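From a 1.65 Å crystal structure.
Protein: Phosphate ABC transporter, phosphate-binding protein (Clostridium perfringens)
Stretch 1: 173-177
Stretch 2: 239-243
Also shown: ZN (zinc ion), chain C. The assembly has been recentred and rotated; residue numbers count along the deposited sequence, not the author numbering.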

# COMPACT_ATOMS: atom_id res chain seq x y z
N ILE A 173 -4.59 -2.72 4.03
CA ILE A 173 -4.65 -1.68 3.03
C ILE A 173 -3.88 -0.46 3.45
O ILE A 173 -3.75 -0.19 4.64
CB ILE A 173 -6.11 -1.32 2.81
CG1 ILE A 173 -6.34 -0.62 1.49
CG2 ILE A 173 -6.69 -0.45 3.98
CD1 ILE A 173 -7.78 -0.51 1.12
N SER A 174 -3.34 0.28 2.50
CA SER A 174 -2.69 1.57 2.77
C SER A 174 -3.64 2.52 3.56
O SER A 174 -4.83 2.58 3.27
CB SER A 174 -2.36 2.23 1.44
OG SER A 174 -2.08 3.62 1.58
N PHE A 175 -3.06 3.28 4.47
CA PHE A 175 -3.79 4.29 5.21
C PHE A 175 -4.51 5.25 4.25
O PHE A 175 -5.54 5.88 4.62
CB PHE A 175 -2.82 5.14 6.01
CG PHE A 175 -2.28 4.53 7.27
CD1 PHE A 175 -2.47 3.19 7.66
CD2 PHE A 175 -1.51 5.37 8.15
CE1 PHE A 175 -1.93 2.73 8.82
CE2 PHE A 175 -1.02 4.91 9.34
CZ PHE A 175 -1.21 3.55 9.67
N SER A 176 -3.94 5.43 3.03
CA SER A 176 -4.49 6.30 2.01
C SER A 176 -5.95 5.97 1.64
O SER A 176 -6.70 6.79 1.14
CB SER A 176 -3.60 6.32 0.74
OG SER A 176 -3.82 7.47 0.05
N TYR A 177 -6.32 4.69 1.85
CA TYR A 177 -7.67 4.23 1.52
C TYR A 177 -8.58 4.14 2.73
O TYR A 177 -9.75 3.81 2.57
CB TYR A 177 -7.61 2.83 0.90
CG TYR A 177 -7.13 2.81 -0.54
CD1 TYR A 177 -5.78 3.02 -0.86
CD2 TYR A 177 -8.03 2.60 -1.58
CE1 TYR A 177 -5.35 2.98 -2.20
CE2 TYR A 177 -7.63 2.59 -2.89
CZ TYR A 177 -6.30 2.78 -3.21
OH TYR A 177 -5.99 2.65 -4.55
N LYS A 239 -1.70 15.10 2.65
CA LYS A 239 -3.18 15.16 2.51
C LYS A 239 -3.82 13.79 2.17
O LYS A 239 -5.00 13.57 2.44
CB LYS A 239 -3.64 16.27 1.54
CG LYS A 239 -3.55 17.64 2.19
CD LYS A 239 -3.65 18.78 1.15
CE LYS A 239 -5.04 18.88 0.55
NZ LYS A 239 -5.47 20.31 0.43
N GLU A 240 -3.03 12.93 1.55
CA GLU A 240 -3.45 11.55 1.20
C GLU A 240 -3.16 10.56 2.35
O GLU A 240 -3.13 9.36 2.11
CB GLU A 240 -2.77 11.15 -0.11
CG GLU A 240 -3.17 12.00 -1.27
CD GLU A 240 -4.61 11.84 -1.70
OE1 GLU A 240 -5.15 10.76 -1.55
OE2 GLU A 240 -5.20 12.78 -2.26
N HIS A 241 -2.99 11.07 3.58
CA HIS A 241 -2.72 10.27 4.78
C HIS A 241 -1.41 9.47 4.76
O HIS A 241 -1.24 8.48 5.43
CB HIS A 241 -3.88 9.33 5.03
CG HIS A 241 -5.21 10.00 4.88
ND1 HIS A 241 -5.58 11.06 5.68
CD2 HIS A 241 -6.23 9.79 4.03
CE1 HIS A 241 -6.79 11.47 5.33
NE2 HIS A 241 -7.21 10.71 4.34
N LEU A 242 -0.44 10.01 4.05
CA LEU A 242 0.90 9.47 4.00
C LEU A 242 1.87 10.22 4.89
O LEU A 242 1.52 11.27 5.46
CB LEU A 242 1.38 9.49 2.58
CG LEU A 242 0.44 8.85 1.54
CD1 LEU A 242 1.02 9.00 0.14
CD2 LEU A 242 0.13 7.37 1.85
N ILE A 243 3.08 9.75 4.97
CA ILE A 243 4.13 10.36 5.77
C ILE A 243 5.15 11.00 4.85
O ILE A 243 5.66 10.37 3.93
CB ILE A 243 4.82 9.31 6.65
CG1 ILE A 243 3.86 8.75 7.71
CG2 ILE A 243 6.06 9.87 7.31
CD1 ILE A 243 2.84 7.78 7.15
ZN ZN C . -8.96 11.10 2.86
O HOH W 1 -6.42 9.46 0.53

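A single direct hydrogen bond joins the two stretches, and Ser176 supplies it. With chi1 in the t well, its hydroxyl OG donates to the backbone carbonyl O of Glu240 at 2.9 Å. Glu240 is the first residue after a helix to leave helical phi/psi, and its carbonyl is met by a short serine side chain where the backbones run close, the CA atoms of Ser176 and His241 being 5.2 Å apart. The same carbonyl O receives a CA-H contact from Ser176 CA at 3.4 Å, a weaker attraction that the close approach permits.

Water adds a second polar link. Water 1 donates to Ser176 O and to Glu240 OE1, each at 2.8 Å, so the Glu240 carboxylate, on a side chain with chi1 and chi2 both m, reaches the backbone of the other stretch through the solvent molecule.

The first stretch is braced by its own bonds. Tyr177 N donates to Ser174 O at 2.9 Å, closing the turn as the strand gives way to the 3-10 segment, while Ser176 N donates to Ser174 OG at 3.0 Å. A serine at 174 thus lends its side chain to the turn.

Packing accounts for the remaining contacts. Phe175 is buried and directs its CA-to-CB bond toward the second stretch; its CB lies 3.7 Å from His241 O, and that oxygen sits at the ring edge, near the ring plane, where the aromatic hydrogens carry slight positive charge. Leu242 starts sideways, but its end comes nearer, placing CD2 4.0 Å from Ser176 CB. Leu242 is buried, and its branched aliphatic side chain can make this contact without leaving a polar group unpaired. His241 packs its CB 4.4 Å from Phe175 CB. Metal binding is separate: His241 NE2 coordinates the zinc ion at 2.3 Å, a role that suits imidazole because its ring nitrogen offers a lone pair. Together the two stretches bury 235 Å², a compact contact in which small, polar Ser176 contributes the largest share.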